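Local coordinates for protein multicopper oxidase (Pseudomonas thermotolerans, PDB 6VOW) that probably oxidises phenolic and related substrates in the manner of a laccase, passing their electrons through bound copper ions to oxygen, at residues 145-154 against 167-175. Residues are numbered along the deposited sequence; the frame is centred on the assembly and turned at random.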
ATOM      1  N   LEU A 145     -10.587  -2.970   6.981  1.00 40.46           N
ATOM      2  CA  LEU A 145      -9.124  -3.093   6.966  1.00 40.58           C
ATOM      3  C   LEU A 145      -8.618  -3.424   8.335  1.00 43.90           C
ATOM      4  O   LEU A 145      -7.781  -4.295   8.472  1.00 38.80           O
ATOM      5  CB  LEU A 145      -8.405  -1.821   6.501  1.00 39.83           C
ATOM      6  CG  LEU A 145      -8.359  -1.548   4.984  1.00 39.58           C
ATOM      7  CD1 LEU A 145      -9.592  -0.843   4.503  1.00 50.41           C
ATOM      8  CD2 LEU A 145      -7.206  -0.660   4.591  1.00 48.93           C
ATOM      9  N   GLY A 146      -9.146  -2.729   9.340  1.00 39.38           N
ATOM     10  CA  GLY A 146      -8.763  -2.977  10.702  1.00 40.44           C
ATOM     11  C   GLY A 146      -8.923  -4.402  11.124  1.00 40.10           C
ATOM     12  O   GLY A 146      -8.098  -4.934  11.885  1.00 35.06           O
ATOM     13  N   ARG A 147     -10.006  -5.032  10.682  1.00 39.29           N
ATOM     14  CA  ARG A 147     -10.225  -6.409  11.086  1.00 41.94           C
ATOM     15  C   ARG A 147      -9.468  -7.447  10.306  1.00 37.53           C
ATOM     16  O   ARG A 147      -9.612  -8.617  10.578  1.00 38.61           O
ATOM     17  CB  ARG A 147     -11.711  -6.751  10.991  1.00 47.99           C
ATOM     18  CG  ARG A 147     -12.430  -6.523  12.291  1.00 61.17           C
ATOM     19  CD  ARG A 147     -13.612  -7.469  12.486  1.00 72.25           C
ATOM     20  NE  ARG A 147     -14.567  -6.719  13.278  1.00 59.52           N
ATOM     21  CZ  ARG A 147     -15.257  -5.693  12.796  1.00 58.25           C
ATOM     22  NH1 ARG A 147     -15.141  -5.315  11.512  1.00 58.10           N
ATOM     23  NH2 ARG A 147     -16.001  -5.019  13.605  1.00 53.57           N
ATOM     24  N   GLY A 148      -8.700  -7.064   9.314  1.00 39.43           N
ATOM     25  CA  GLY A 148      -7.933  -8.065   8.626  1.00 39.45           C
ATOM     26  C   GLY A 148      -8.050  -8.032   7.138  1.00 38.40           C
ATOM     27  O   GLY A 148      -7.338  -8.758   6.528  1.00 37.93           O
ATOM     28  N   LEU A 149      -8.934  -7.232   6.562  1.00 38.00           N
ATOM     29  CA  LEU A 149      -9.169  -7.287   5.115  1.00 40.28           C
ATOM     30  C   LEU A 149      -8.154  -6.489   4.400  1.00 36.69           C
ATOM     31  O   LEU A 149      -8.452  -5.406   3.943  1.00 37.83           O
ATOM     32  CB  LEU A 149     -10.605  -6.863   4.723  1.00 38.94           C
ATOM     33  CG  LEU A 149     -11.615  -7.891   5.223  1.00 35.41           C
ATOM     34  CD1 LEU A 149     -12.963  -7.215   5.357  1.00 51.40           C
ATOM     35  CD2 LEU A 149     -11.727  -9.203   4.456  1.00 40.55           C
ATOM     36  N   VAL A 150      -6.959  -7.109   4.259  1.00 37.11           N
ATOM     37  CA  VAL A 150      -5.846  -6.579   3.540  1.00 32.71           C
ATOM     38  C   VAL A 150      -5.007  -7.716   3.010  1.00 35.31           C
ATOM     39  O   VAL A 150      -4.842  -8.767   3.701  1.00 35.68           O
ATOM     40  CB  VAL A 150      -4.932  -5.702   4.371  1.00 34.56           C
ATOM     41  CG1 VAL A 150      -5.615  -4.492   4.875  1.00 35.18           C
ATOM     42  CG2 VAL A 150      -4.273  -6.436   5.461  1.00 35.89           C
ATOM     43  N   GLY A 151      -4.476  -7.531   1.821  1.00 33.52           N
ATOM     44  CA  GLY A 151      -3.598  -8.592   1.273  1.00 37.13           C
ATOM     45  C   GLY A 151      -2.545  -8.063   0.327  1.00 33.70           C
ATOM     46  O   GLY A 151      -2.721  -6.994  -0.246  1.00 35.86           O
ATOM     47  N   PRO A 152      -1.466  -8.814   0.107  1.00 32.75           N
ATOM     48  CA  PRO A 152      -0.468  -8.461  -0.904  1.00 39.42           C
ATOM     49  C   PRO A 152      -0.854  -8.939  -2.321  1.00 41.71           C
ATOM     50  O   PRO A 152      -1.415 -10.063  -2.448  1.00 37.96           O
ATOM     51  CB  PRO A 152       0.814  -9.208  -0.416  1.00 36.51           C
ATOM     52  CG  PRO A 152       0.363 -10.262   0.487  1.00 40.11           C
ATOM     53  CD  PRO A 152      -1.157 -10.101   0.697  1.00 43.05           C
ATOM     54  N   LEU A 153      -0.574  -8.092  -3.330  1.00 38.57           N
ATOM     55  CA  LEU A 153      -0.613  -8.429  -4.792  1.00 38.55           C
ATOM     56  C   LEU A 153       0.735  -8.217  -5.445  1.00 35.52           C
ATOM     57  O   LEU A 153       1.264  -7.109  -5.432  1.00 37.59           O
ATOM     58  CB  LEU A 153      -1.609  -7.565  -5.519  1.00 39.98           C
ATOM     59  CG  LEU A 153      -1.736  -7.631  -7.024  1.00 44.10           C
ATOM     60  CD1 LEU A 153      -1.954  -9.051  -7.448  1.00 50.36           C
ATOM     61  CD2 LEU A 153      -2.843  -6.722  -7.507  1.00 45.34           C
ATOM     62  N   VAL A 154       1.351  -9.290  -5.933  1.00 37.90           N
ATOM     63  CA  VAL A 154       2.621  -9.211  -6.693  1.00 34.65           C
ATOM     64  C   VAL A 154       2.342  -9.322  -8.181  1.00 35.76           C
ATOM     65  O   VAL A 154       1.706 -10.289  -8.600  1.00 33.31           O
ATOM     66  CB  VAL A 154       3.603 -10.333  -6.280  1.00 38.73           C
ATOM     67  CG1 VAL A 154       4.888 -10.242  -7.044  1.00 33.40           C
ATOM     68  CG2 VAL A 154       3.944 -10.235  -4.795  1.00 38.58           C
ATOM     69  N   LEU A 167      10.853 -12.937  -0.816  1.00 42.58           N
ATOM     70  CA  LEU A 167      10.089 -13.196   0.368  1.00 42.78           C
ATOM     71  C   LEU A 167       9.129 -12.032   0.524  1.00 39.90           C
ATOM     72  O   LEU A 167       9.549 -10.886   0.455  1.00 43.30           O
ATOM     73  CB  LEU A 167      11.035 -13.174   1.548  1.00 47.36           C
ATOM     74  CG  LEU A 167      10.452 -13.597   2.862  1.00 53.76           C
ATOM     75  CD1 LEU A 167       9.979 -15.056   2.803  1.00 52.57           C
ATOM     76  CD2 LEU A 167      11.540 -13.431   3.892  1.00 56.48           C
ATOM     77  N   SER A 168       7.870 -12.346   0.730  1.00 37.64           N
ATOM     78  CA  SER A 168       6.855 -11.361   0.978  1.00 39.43           C
ATOM     79  C   SER A 168       6.652 -11.136   2.477  1.00 39.49           C
ATOM     80  O   SER A 168       6.470 -12.099   3.234  1.00 35.74           O
ATOM     81  CB  SER A 168       5.524 -11.801   0.391  1.00 35.60           C
ATOM     82  OG  SER A 168       5.603 -11.837  -1.018  1.00 37.03           O
ATOM     83  N   LEU A 169       6.676  -9.860   2.893  1.00 40.11           N
ATOM     84  CA  LEU A 169       6.514  -9.404   4.336  1.00 39.07           C
ATOM     85  C   LEU A 169       5.398  -8.422   4.421  1.00 35.62           C
ATOM     86  O   LEU A 169       5.540  -7.324   3.922  1.00 40.47           O
ATOM     87  CB  LEU A 169       7.784  -8.725   4.887  1.00 39.72           C
ATOM     88  CG  LEU A 169       8.670  -9.734   5.603  1.00 47.61           C
ATOM     89  CD1 LEU A 169       8.867 -11.003   4.815  1.00 52.28           C
ATOM     90  CD2 LEU A 169      10.000  -9.110   5.865  1.00 56.37           C
ATOM     91  N   SER A 170       4.292  -8.843   5.011  1.00 37.91           N
ATOM     92  CA  SER A 170       3.107  -7.984   5.137  1.00 41.49           C
ATOM     93  C   SER A 170       3.009  -7.532   6.582  1.00 40.30           C
ATOM     94  O   SER A 170       2.806  -8.340   7.474  1.00 36.68           O
ATOM     95  CB  SER A 170       1.839  -8.748   4.732  1.00 48.67           C
ATOM     96  OG  SER A 170       1.789  -8.984   3.322  1.00 43.63           O
ATOM     97  N   LEU A 171       3.221  -6.240   6.780  1.00 34.92           N
ATOM     98  CA  LEU A 171       3.167  -5.633   8.096  1.00 38.43           C
ATOM     99  C   LEU A 171       1.778  -5.188   8.451  1.00 38.98           C
ATOM    100  O   LEU A 171       1.126  -4.533   7.682  1.00 36.78           O
ATOM    101  CB  LEU A 171       4.003  -4.375   8.079  1.00 44.25           C
ATOM    102  CG  LEU A 171       5.486  -4.698   7.853  1.00 49.49           C
ATOM    103  CD1 LEU A 171       6.258  -3.448   7.474  1.00 44.75           C
ATOM    104  CD2 LEU A 171       5.989  -5.243   9.151  1.00 58.55           C
ATOM    105  N   LYS A 172       1.375  -5.502   9.670  0.50 40.89           N
ATOM    106  CA  LYS A 172       0.118  -5.025  10.187  0.50 42.03           C
ATOM    107  C   LYS A 172       0.192  -4.867  11.702  0.50 44.92           C
ATOM    108  O   LYS A 172       0.668  -5.776  12.441  0.50 43.17           O
ATOM    109  CB  LYS A 172      -1.042  -5.951   9.776  0.50 35.41           C
ATOM    110  CG  LYS A 172      -2.387  -5.297  10.017  0.50 35.49           C
ATOM    111  CD  LYS A 172      -3.516  -6.125   9.502  0.50 37.50           C
ATOM    112  CE  LYS A 172      -4.594  -5.173   9.013  0.50 40.29           C
ATOM    113  NZ  LYS A 172      -5.294  -4.492  10.119  0.50 36.37           N
ATOM    114  N   THR A 173      -0.275  -3.700  12.156  1.00 41.39           N
ATOM    115  CA  THR A 173      -0.294  -3.350  13.586  1.00 46.07           C
ATOM    116  C   THR A 173      -1.765  -3.363  14.011  1.00 42.22           C
ATOM    117  O   THR A 173      -2.529  -2.432  13.721  1.00 40.28           O
ATOM    118  CB  THR A 173       0.432  -2.003  13.794  1.00 44.49           C
ATOM    119  OG1 THR A 173       1.789  -2.279  13.557  1.00 46.77           O
ATOM    120  CG2 THR A 173       0.274  -1.388  15.252  1.00 46.20           C
ATOM    121  N   TRP A 174      -2.123  -4.481  14.638  1.00 37.84           N
ATOM    122  CA  TRP A 174      -3.470  -4.817  14.938  1.00 40.01           C
ATOM    123  C   TRP A 174      -3.944  -4.113  16.172  1.00 41.58           C
ATOM    124  O   TRP A 174      -3.313  -4.215  17.231  1.00 43.91           O
ATOM    125  CB  TRP A 174      -3.555  -6.290  15.230  1.00 40.31           C
ATOM    126  CG  TRP A 174      -3.380  -7.176  14.053  1.00 41.75           C
ATOM    127  CD1 TRP A 174      -2.206  -7.740  13.594  1.00 43.85           C
ATOM    128  CD2 TRP A 174      -4.411  -7.671  13.224  1.00 41.75           C
ATOM    129  NE1 TRP A 174      -2.462  -8.518  12.525  1.00 47.16           N
ATOM    130  CE2 TRP A 174      -3.815  -8.501  12.273  1.00 46.98           C
ATOM    131  CE3 TRP A 174      -5.802  -7.466  13.170  1.00 48.73           C
ATOM    132  CZ2 TRP A 174      -4.549  -9.165  11.304  1.00 46.27           C
ATOM    133  CZ3 TRP A 174      -6.518  -8.107  12.183  1.00 54.91           C
ATOM    134  CH2 TRP A 174      -5.896  -8.947  11.253  1.00 40.69           C
ATOM    135  N   HIS A 175      -5.123  -3.522  16.047  1.00 45.37           N
ATOM    136  CA  HIS A 175      -5.840  -2.908  17.139  1.00 44.72           C
ATOM    137  C   HIS A 175      -6.521  -3.996  17.929  1.00 42.08           C
ATOM    138  O   HIS A 175      -7.700  -4.134  17.884  1.00 42.82           O
ATOM    139  CB  HIS A 175      -6.953  -2.015  16.617  1.00 40.42           C
ATOM    140  CG  HIS A 175      -6.520  -0.957  15.680  1.00 38.76           C
ATOM    141  ND1 HIS A 175      -6.055  -1.211  14.412  1.00 49.57           N
ATOM    142  CD2 HIS A 175      -6.550   0.379  15.799  1.00 48.76           C
ATOM    143  CE1 HIS A 175      -5.739  -0.072  13.823  1.00 46.50           C
ATOM    144  NE2 HIS A 175      -6.016   0.903  14.644  1.00 43.33           N
TER
HETATM  145  O   HOH W   1      -6.197  -3.872  13.232  1.00 41.74           O
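Leu145 O, in the last turn of helix 141-146, takes hydrogen bonds from two donors on opposite faces of its carbonyl plane. Lys172 NZ, from strand 165-174, lies 3.0 Å from Leu145 O and is tilted 30° from the carbonyl plane. Gly148 N is the other donor and belongs to the Schellman motif that ends the helix. Lys172 NZ also makes a weak bond of 3.3 Å to Gly146 O. The lysine was modelled in two conformers, and these bonds hold for the one described. It leaves its strand with CG anti to the backbone N (chi1 -166°), then bends at its last two torsions to bring NZ to the carbonyls at the helix end. Its CE passes Val150 CG2 at 3.8 Å, and its CD lies over one face of the Trp174 indole. Arg147 O sits at the ring edge, 3.5 Å from Trp174 CZ3, and Gly148 CA is 3.4 Å from Trp174 CH2. A water donates to Gly146 O and is hydrogen-bonded to His175 ND1. Pro152 CG rests 3.4 Å from Ser170 OG. Strands 151-156 and 165-174 belong to different sheets and meet through side chains, while the lysine and the water link strand 165-174 and His175 to the helix end. This is the seam between the first and second cupredoxin-like domains. Leu145 touches Trp134 and His136, which line the pocket of the copper-oxygen-copper unit. Helix-end carbonyls carry partial negative charge, so in this conformer the buried Lys172 ammonium is probably stabilised as a cation, tying the second domain to the helix end.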